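Local coordinates for extracellular haem-binding protein (Streptomyces reticuli, PDB 3FPW) that binds haem, probably degrades it, and forms an oligomeric assembly essential for interaction with its cognate two-component sensor kinase, at residues A[114-119]-A[169-174]; A[86-91]-A[177-182]; A[120-125]-A[149-154]. All blocks are in the same frame, centred on the assembly; numbering follows the deposited sequence.

Contact 1: A[114-119]-A[169-174]. With PO4 (phosphate ion), chain E; PO4 (phosphate ion), chain D; PO4 (phosphate ion), chain G.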
loop_
_atom_site.group_PDB
_atom_site.type_symbol
_atom_site.label_atom_id
_atom_site.label_comp_id
_atom_site.label_asym_id
_atom_site.label_seq_id
_atom_site.Cartn_x
_atom_site.Cartn_y
_atom_site.Cartn_z
ATOM N N GLU A 114 0.578 -6.927 14.343
ATOM C CA GLU A 114 -0.271 -7.213 13.175
ATOM C C GLU A 114 -0.791 -8.644 13.185
ATOM O O GLU A 114 -1.909 -8.902 12.752
ATOM C CB GLU A 114 0.443 -6.870 11.870
ATOM C CG GLU A 114 0.678 -5.349 11.738
ATOM C CD GLU A 114 1.128 -4.942 10.337
ATOM O OE1 GLU A 114 0.765 -5.645 9.370
ATOM O OE2 GLU A 114 1.808 -3.895 10.205
ATOM N N SER A 115 0.027 -9.575 13.675
ATOM C CA SER A 115 -0.388 -10.967 13.768
ATOM C C SER A 115 -1.640 -11.069 14.636
ATOM O O SER A 115 -2.587 -11.735 14.263
ATOM C CB SER A 115 0.738 -11.828 14.343
ATOM O OG SER A 115 0.356 -13.195 14.445
ATOM N N ALA A 116 -1.640 -10.403 15.787
ATOM C CA ALA A 116 -2.784 -10.448 16.700
ATOM C C ALA A 116 -4.028 -9.850 16.037
ATOM O O ALA A 116 -5.123 -10.440 16.089
ATOM C CB ALA A 116 -2.474 -9.712 17.967
ATOM N N GLU A 117 -3.843 -8.718 15.357
ATOM C CA GLU A 117 -4.955 -8.082 14.657
ATOM C C GLU A 117 -5.569 -8.996 13.614
ATOM O O GLU A 117 -6.799 -9.138 13.537
ATOM C CB GLU A 117 -4.483 -6.807 13.971
ATOM C CG GLU A 117 -4.558 -5.565 14.778
ATOM C CD GLU A 117 -4.454 -4.340 13.877
ATOM O OE1 GLU A 117 -3.432 -4.258 13.164
ATOM O OE2 GLU A 117 -5.388 -3.492 13.854
ATOM N N ARG A 118 -4.725 -9.617 12.797
ATOM C CA ARG A 118 -5.234 -10.470 11.733
ATOM C C ARG A 118 -5.900 -11.721 12.270
ATOM O O ARG A 118 -6.896 -12.168 11.704
ATOM C CB ARG A 118 -4.141 -10.804 10.732
ATOM C CG ARG A 118 -3.701 -9.569 9.994
ATOM C CD ARG A 118 -2.680 -9.906 8.921
ATOM N NE ARG A 118 -2.525 -8.761 8.030
ATOM C CZ ARG A 118 -2.682 -8.813 6.718
ATOM N NH1 ARG A 118 -2.945 -9.977 6.107
ATOM N NH2 ARG A 118 -2.531 -7.703 6.011
ATOM N N LYS A 119 -5.340 -12.300 13.334
ATOM C CA LYS A 119 -5.997 -13.452 13.946
ATOM C C LYS A 119 -7.391 -13.109 14.450
ATOM O O LYS A 119 -8.320 -13.890 14.269
ATOM C CB LYS A 119 -5.184 -14.028 15.109
ATOM C CG LYS A 119 -3.883 -14.659 14.649
ATOM C CD LYS A 119 -3.184 -15.267 15.839
ATOM C CE LYS A 119 -1.733 -15.631 15.548
ATOM N NZ LYS A 119 -1.029 -16.125 16.790
ATOM N N GLY A 169 -7.551 -11.658 19.383
ATOM C CA GLY A 169 -6.358 -12.271 18.807
ATOM C C GLY A 169 -5.124 -11.990 19.641
ATOM O O GLY A 169 -4.974 -10.914 20.180
ATOM N N VAL A 170 -4.252 -12.993 19.782
ATOM C CA VAL A 170 -3.043 -12.872 20.595
ATOM C C VAL A 170 -1.905 -13.418 19.803
ATOM O O VAL A 170 -2.059 -14.431 19.099
ATOM C CB VAL A 170 -3.161 -13.674 21.907
ATOM C CG1 VAL A 170 -1.846 -13.622 22.730
ATOM C CG2 VAL A 170 -4.302 -13.105 22.722
ATOM N N ALA A 171 -0.774 -12.749 19.883
ATOM C CA ALA A 171 0.413 -13.262 19.198
ATOM C C ALA A 171 1.655 -12.931 20.000
ATOM O O ALA A 171 1.638 -11.988 20.789
ATOM C CB ALA A 171 0.493 -12.636 17.779
ATOM N N GLY A 172 2.713 -13.736 19.869
ATOM C CA GLY A 172 3.956 -13.433 20.586
ATOM C C GLY A 172 4.408 -14.534 21.527
ATOM O O GLY A 172 5.557 -14.525 21.968
ATOM N N ALA A 173 3.517 -15.476 21.848
ATOM C CA ALA A 173 3.909 -16.624 22.670
ATOM C C ALA A 173 4.673 -17.634 21.813
ATOM O O ALA A 173 4.690 -17.539 20.576
ATOM C CB ALA A 173 2.695 -17.294 23.314
ATOM N N PRO A 174 5.305 -18.613 22.467
ATOM C CA PRO A 174 6.140 -19.542 21.725
ATOM C C PRO A 174 5.375 -20.472 20.794
ATOM O O PRO A 174 5.980 -21.130 19.939
ATOM C CB PRO A 174 6.823 -20.358 22.825
ATOM C CG PRO A 174 6.696 -19.602 24.044
ATOM C CD PRO A 174 5.502 -18.723 23.925
HETATM P P PO4 E . -3.737 -5.536 9.472
HETATM O O1 PO4 E . -4.329 -5.584 10.861
HETATM O O2 PO4 E . -2.355 -6.168 9.453
HETATM O O3 PO4 E . -4.634 -6.291 8.513
HETATM O O4 PO4 E . -3.637 -4.085 9.045
HETATM P P PO4 D . 2.780 -15.484 16.495
HETATM O O1 PO4 D . 2.555 -15.629 17.997
HETATM O O2 PO4 D . 3.775 -16.548 16.104
HETATM O O3 PO4 D . 1.470 -15.802 15.851
HETATM O O4 PO4 D . 3.266 -14.105 15.993
HETATM P P PO4 G . -3.556 -8.080 2.900
HETATM O O1 PO4 G . -3.803 -9.476 3.435
HETATM O O2 PO4 G . -2.092 -7.720 3.034
HETATM O O3 PO4 G . -3.963 -8.050 1.444
HETATM O O4 PO4 G . -4.383 -7.076 3.672
#
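K119 starts with CG anti to its carbonyl carbon (chi1 -67°) and then runs extended, which takes its ammonium from helix 112-126 to the backbone of V170 on strand 163-171. There NZ gives a 3.0 Å hydrogen bond to V170 O, lying in the plane of that carbonyl with a C=O...NZ angle of 147°. Nearer the backbone, helix and strand lie close: the axes of 114-119 and 169-171 come within 6.0 Å and run nearly antiparallel, at 151°. This fits a CA-H...O contact from G169 CA to A116 O, 3.5 Å apart. A side chain on G169 would run into that carbonyl oxygen, and its absence allows the close approach. Further along, A116 CB packs on A171 CB at 4.2 Å, and S115 turns toward the same methyl.

Beside the strand end sits a phosphate ion, probably from the crystallisation liquor. K119 NZ donates to its O3 over 2.7 Å, and G172 N donates to its O1, also over 2.7 Å. On the part of the helix turned from the strand, R118 holds two further phosphates at the edge of its guanidinium, NE reaching O2 of one at 3.0 Å while NH1 and NH2 share the other.

K119 NZ also makes a salt bridge with D179 and a hydrogen bond with A153 O. Four acceptors thus surround NZ, more than its three hydrogens can serve singly, which would favour the charged form with at least one hydrogen probably shared; the phosphate probably marks a small anion pocket built from helix and strand end together.

Contact 2: A[86-91]-A[177-182]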
loop_
_atom_site.group_PDB
_atom_site.type_symbol
_atom_site.label_atom_id
_atom_site.label_comp_id
_atom_site.label_asym_id
_atom_site.label_seq_id
_atom_site.Cartn_x
_atom_site.Cartn_y
_atom_site.Cartn_z
ATOM N N ARG A 86 5.058 -14.565 29.587
ATOM C CA ARG A 86 5.002 -14.422 28.133
ATOM C C ARG A 86 4.805 -12.960 27.744
ATOM O O ARG A 86 4.302 -12.153 28.534
ATOM C CB ARG A 86 3.893 -15.294 27.509
ATOM C CG ARG A 86 4.366 -16.631 26.910
ATOM C CD ARG A 86 5.068 -17.442 27.965
ATOM N NE ARG A 86 5.653 -18.714 27.518
ATOM C CZ ARG A 86 5.080 -19.895 27.709
ATOM N NH1 ARG A 86 3.874 -19.964 28.272
ATOM N NH2 ARG A 86 5.704 -21.015 27.329
ATOM N N HIS A 87 5.212 -12.635 26.524
ATOM C CA HIS A 87 5.189 -11.256 26.038
ATOM C C HIS A 87 4.394 -11.214 24.753
ATOM O O HIS A 87 4.858 -11.718 23.746
ATOM C CB HIS A 87 6.632 -10.831 25.763
ATOM C CG HIS A 87 7.526 -11.065 26.928
ATOM N ND1 HIS A 87 7.573 -10.208 28.001
ATOM C CD2 HIS A 87 8.367 -12.087 27.217
ATOM C CE1 HIS A 87 8.424 -10.679 28.900
ATOM N NE2 HIS A 87 8.915 -11.820 28.448
ATOM N N VAL A 88 3.184 -10.655 24.795
ATOM C CA VAL A 88 2.259 -10.815 23.670
ATOM C C VAL A 88 1.672 -9.482 23.282
ATOM O O VAL A 88 1.709 -8.528 24.064
ATOM C CB VAL A 88 1.098 -11.781 23.989
ATOM C CG1 VAL A 88 1.652 -13.179 24.368
ATOM C CG2 VAL A 88 0.137 -11.214 25.086
ATOM N N SER A 89 1.160 -9.407 22.061
ATOM C CA SER A 89 0.261 -8.339 21.684
ATOM C C SER A 89 -1.137 -8.920 21.608
ATOM O O SER A 89 -1.318 -10.118 21.308
ATOM C CB SER A 89 0.629 -7.731 20.311
ATOM O OG SER A 89 1.900 -7.095 20.322
ATOM N N VAL A 90 -2.136 -8.071 21.837
ATOM C CA VAL A 90 -3.524 -8.519 21.866
ATOM C C VAL A 90 -4.359 -7.530 21.066
ATOM O O VAL A 90 -4.161 -6.314 21.148
ATOM C CB VAL A 90 -4.064 -8.623 23.324
ATOM C CG1 VAL A 90 -5.506 -9.130 23.333
ATOM C CG2 VAL A 90 -3.195 -9.565 24.144
ATOM N N ALA A 91 -5.280 -8.053 20.269
ATOM C CA ALA A 91 -6.198 -7.179 19.538
ATOM C C ALA A 91 -7.611 -7.647 19.732
ATOM O O ALA A 91 -7.865 -8.866 19.743
ATOM C CB ALA A 91 -5.880 -7.172 18.054
ATOM N N ASP A 177 -0.833 -22.274 19.942
ATOM C CA ASP A 177 -1.743 -22.872 20.906
ATOM C C ASP A 177 -1.684 -22.105 22.235
ATOM O O ASP A 177 -2.716 -21.862 22.853
ATOM C CB ASP A 177 -1.457 -24.358 21.090
ATOM C CG ASP A 177 -1.937 -25.201 19.899
ATOM O OD1 ASP A 177 -2.770 -24.722 19.075
ATOM O OD2 ASP A 177 -1.469 -26.348 19.791
ATOM N N LEU A 178 -0.487 -21.697 22.654
ATOM C CA LEU A 178 -0.377 -20.854 23.845
ATOM C C LEU A 178 -1.043 -19.499 23.590
ATOM O O LEU A 178 -1.773 -19.011 24.442
ATOM C CB LEU A 178 1.075 -20.650 24.259
ATOM C CG LEU A 178 1.669 -21.861 24.961
ATOM C CD1 LEU A 178 3.171 -21.674 24.983
ATOM C CD2 LEU A 178 1.085 -21.932 26.365
ATOM N N ASP A 179 -0.791 -18.891 22.431
ATOM C CA ASP A 179 -1.474 -17.627 22.102
ATOM C C ASP A 179 -2.973 -17.791 22.316
ATOM O O ASP A 179 -3.653 -16.925 22.893
ATOM C CB ASP A 179 -1.300 -17.245 20.629
ATOM C CG ASP A 179 0.093 -16.753 20.278
ATOM O OD1 ASP A 179 0.750 -16.118 21.135
ATOM O OD2 ASP A 179 0.519 -16.961 19.101
ATOM N N GLU A 180 -3.508 -18.894 21.808
ATOM C CA GLU A 180 -4.952 -19.078 21.850
ATOM C C GLU A 180 -5.464 -19.335 23.266
ATOM O O GLU A 180 -6.587 -18.961 23.592
ATOM C CB GLU A 180 -5.412 -20.150 20.859
ATOM C CG GLU A 180 -6.794 -19.861 20.325
ATOM C CD GLU A 180 -7.159 -20.775 19.177
ATOM O OE1 GLU A 180 -7.849 -21.788 19.420
ATOM O OE2 GLU A 180 -6.734 -20.484 18.045
ATOM N N GLN A 181 -4.641 -19.968 24.105
ATOM C CA GLN A 181 -4.939 -20.058 25.537
ATOM C C GLN A 181 -5.160 -18.669 26.124
ATOM O O GLN A 181 -6.120 -18.437 26.857
ATOM C CB GLN A 181 -3.789 -20.752 26.271
ATOM C CG GLN A 181 -3.964 -20.947 27.777
ATOM C CD GLN A 181 -2.822 -21.772 28.385
ATOM O OE1 GLN A 181 -1.994 -21.251 29.131
ATOM N NE2 GLN A 181 -2.764 -23.051 28.041
ATOM N N TYR A 182 -4.269 -17.737 25.813
ATOM C CA TYR A 182 -4.409 -16.400 26.396
ATOM C C TYR A 182 -5.594 -15.641 25.795
ATOM O O TYR A 182 -6.261 -14.864 26.494
ATOM C CB TYR A 182 -3.123 -15.601 26.213
ATOM C CG TYR A 182 -1.913 -16.314 26.780
ATOM C CD1 TYR A 182 -1.972 -16.926 28.024
ATOM C CD2 TYR A 182 -0.720 -16.340 26.095
ATOM C CE1 TYR A 182 -0.878 -17.575 28.552
ATOM C CE2 TYR A 182 0.383 -16.983 26.604
ATOM C CZ TYR A 182 0.298 -17.598 27.844
ATOM O OH TYR A 182 1.394 -18.247 28.382
#
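R86 meets Y182 and L178 with different parts of its side chain. Its chain bends at chi2 (57°), where CD turns aside, and it crosses the tyrosine at about a right angle, with CG 3.7 Å from Y182 OH. At the far end NH1 donates to Y182 OH over 3.0 Å; the bond is bent, 138° at the hydrogen, and the oxygen lies 21° out of the guanidinium plane. L178 CD1 covers one face of the same group, 3.5 Å from R86 NH2. Y182 OH is also hydrogen-bonded to D84, and a bound iron(III) ion lies about 3 Å from the R86 side chain. An alanine at R86 would probably cost Y182 OH one of its hydrogen-bond partners and strip L178 CD1 of the flat group it covers.

Two residues on, V88 CG1 comes obliquely to the Y182 ring, 4.3 Å from CD2, and just reaches D179 OD1 at 4.5 Å, an oxygen already bonded to A173 N.

The lead-in to strand 89-94 is thus joined to helix 176-187 by an apolar contact and a polar one. V88 and Y182 both also touch A81 of helix 67-83, while V88 and D179 pack on V170 of the neighbouring strand 163-171.

Contact 3: A[120-125]-A[149-154]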
loop_
_atom_site.group_PDB
_atom_site.type_symbol
_atom_site.label_atom_id
_atom_site.label_comp_id
_atom_site.label_asym_id
_atom_site.label_seq_id
_atom_site.Cartn_x
_atom_site.Cartn_y
_atom_site.Cartn_z
ATOM N N ALA A 120 -7.518 -11.976 15.129
ATOM C CA ALA A 120 -8.821 -11.541 15.612
ATOM C C ALA A 120 -9.832 -11.353 14.457
ATOM O O ALA A 120 -11.002 -11.771 14.557
ATOM C CB ALA A 120 -8.667 -10.243 16.429
ATOM N N PHE A 121 -9.392 -10.694 13.395
ATOM C CA PHE A 121 -10.235 -10.476 12.229
ATOM C C PHE A 121 -10.680 -11.835 11.657
ATOM O O PHE A 121 -11.817 -12.016 11.229
ATOM C CB PHE A 121 -9.387 -9.718 11.182
ATOM C CG PHE A 121 -10.108 -9.430 9.886
ATOM C CD1 PHE A 121 -9.956 -10.261 8.771
ATOM C CD2 PHE A 121 -10.926 -8.309 9.772
ATOM C CE1 PHE A 121 -10.626 -9.987 7.569
ATOM C CE2 PHE A 121 -11.574 -8.027 8.564
ATOM C CZ PHE A 121 -11.430 -8.871 7.481
ATOM N N THR A 122 -9.768 -12.802 11.641
ATOM C CA THR A 122 -10.054 -14.084 11.009
ATOM C C THR A 122 -11.063 -14.867 11.831
ATOM O O THR A 122 -12.024 -15.456 11.291
ATOM C CB THR A 122 -8.765 -14.867 10.810
ATOM O OG1 THR A 122 -7.901 -14.069 9.991
ATOM C CG2 THR A 122 -9.037 -16.189 10.119
ATOM N N ALA A 123 -10.860 -14.865 13.146
ATOM C CA ALA A 123 -11.783 -15.545 14.045
ATOM C C ALA A 123 -13.212 -14.990 13.963
ATOM O O ALA A 123 -14.192 -15.763 13.961
ATOM C CB ALA A 123 -11.280 -15.461 15.477
ATOM N N VAL A 124 -13.356 -13.666 13.904
ATOM C CA VAL A 124 -14.687 -13.072 13.888
ATOM C C VAL A 124 -15.345 -13.220 12.520
ATOM O O VAL A 124 -16.561 -13.272 12.419
ATOM C CB VAL A 124 -14.722 -11.593 14.361
ATOM C CG1 VAL A 124 -14.208 -10.676 13.287
ATOM C CG2 VAL A 124 -16.170 -11.204 14.747
ATOM N N SER A 125 -14.532 -13.317 11.472
ATOM C CA SER A 125 -15.052 -13.509 10.121
ATOM C C SER A 125 -15.728 -14.860 9.929
ATOM O O SER A 125 -16.748 -14.942 9.234
ATOM C CB SER A 125 -13.948 -13.351 9.084
ATOM O OG SER A 125 -13.548 -11.995 8.982
ATOM N N THR A 149 -6.510 -11.784 6.375
ATOM C CA THR A 149 -6.598 -12.991 7.214
ATOM C C THR A 149 -5.257 -13.572 7.691
ATOM O O THR A 149 -4.191 -13.307 7.121
ATOM C CB THR A 149 -7.388 -14.106 6.514
ATOM O OG1 THR A 149 -6.675 -14.529 5.350
ATOM C CG2 THR A 149 -8.788 -13.586 6.098
ATOM N N LEU A 150 -5.325 -14.362 8.752
ATOM C CA LEU A 150 -4.176 -15.111 9.237
ATOM C C LEU A 150 -4.697 -16.377 9.872
ATOM O O LEU A 150 -5.294 -16.342 10.942
ATOM C CB LEU A 150 -3.368 -14.273 10.236
ATOM C CG LEU A 150 -2.140 -14.984 10.787
ATOM C CD1 LEU A 150 -1.256 -15.555 9.695
ATOM C CD2 LEU A 150 -1.344 -13.997 11.680
ATOM N N PHE A 151 -4.486 -17.499 9.190
ATOM C CA PHE A 151 -5.040 -18.778 9.609
ATOM C C PHE A 151 -4.038 -19.508 10.515
ATOM O O PHE A 151 -3.411 -20.506 10.138
ATOM C CB PHE A 151 -5.350 -19.598 8.366
ATOM C CG PHE A 151 -6.630 -19.194 7.700
ATOM C CD1 PHE A 151 -6.707 -18.040 6.927
ATOM C CD2 PHE A 151 -7.784 -19.950 7.875
ATOM C CE1 PHE A 151 -7.896 -17.662 6.308
ATOM C CE2 PHE A 151 -8.982 -19.564 7.261
ATOM C CZ PHE A 151 -9.045 -18.424 6.486
ATOM N N LEU A 152 -3.874 -18.983 11.711
ATOM C CA LEU A 152 -2.832 -19.428 12.617
ATOM C C LEU A 152 -3.400 -19.296 14.022
ATOM O O LEU A 152 -3.979 -18.258 14.366
ATOM C CB LEU A 152 -1.614 -18.518 12.438
ATOM C CG LEU A 152 -0.429 -18.740 13.359
ATOM C CD1 LEU A 152 0.212 -20.120 13.093
ATOM C CD2 LEU A 152 0.563 -17.605 13.165
ATOM N N ALA A 153 -3.299 -20.376 14.799
ATOM C CA ALA A 153 -3.832 -20.418 16.161
ATOM C C ALA A 153 -3.526 -19.148 16.960
ATOM O O ALA A 153 -2.411 -18.626 16.928
ATOM C CB ALA A 153 -3.278 -21.646 16.892
ATOM N N GLY A 154 -4.546 -18.666 17.665
ATOM C CA GLY A 154 -4.397 -17.535 18.541
ATOM C C GLY A 154 -5.548 -16.544 18.502
ATOM O O GLY A 154 -5.539 -15.561 19.268
#
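T122 OG1 is held by two partners: L150 N donates to it over 2.9 Å with a nearly straight N-H...O angle of 163°, and R118 O, one turn back in helix 112-126, is hydrogen-bonded to it as well. A carbonyl oxygen can only accept, so the hydroxyl takes the amide hydrogen of L150 and gives its own proton to R118 O. It thereby links the helix backbone to the connection between helix 130-135 and strand 155-160, where F151 is the centre of an inverse gamma turn. The turn is closed by a weak bond from L152 N to L150 O of 3.1 Å.

The T122 side chain works with both branches. Its chi1 of -59° sets OG1 beside the backbone N, and CG2, anti to that N, is directed at the ring of F151. This methyl makes a CH-pi contact, 4.2 Å from the ring centroid and only 7° off the normal, so it sits over the centre of the face. At the edge of the same ring, in its plane, lies T149 OG1, itself bonded to I146 O. T149 CA closes up on T122 OG1 at 3.3 Å, and its methyl CG2 comes to the edge of the F121 ring, 4.3 Å from CE1.

The contact also lies where subunits meet. F151 O is hydrogen-bonded to T142 of the second subunit, and F121 packs on P110 of the third; W126 and L133 of this chain add to the surroundings of F151.

S125 OG lies above one face of the F121 ring, offset toward the rim, and donates over 2.8 Å to F121 O, which S125 N reaches over 3.0 Å from the opposite face of the carbonyl plane.

The three contacts are nested along the chain: contact 3 lies inside the loop closed by contact 1, and that loop inside the one closed by contact 2. The centres of contacts 1 and 2 are about 7 Å apart, those of 1 and 3 about 9 Å, and those of 2 and 3 about 13 Å. Contacts 1 and 3 share helix 112-126, while contacts 1 and 2 use the adjacent sheet strands 163-171 and 89-94. E180 OE2 to G154 N, 2.9 Å, ties contact 2 to contact 3. All belong to the HbpS-like domain. Contacts 1 and 3 both touch the second subunit, so this part of the core probably packs on into a subunit interface of the eight-chain assembly, while contact 2 stays within the chain.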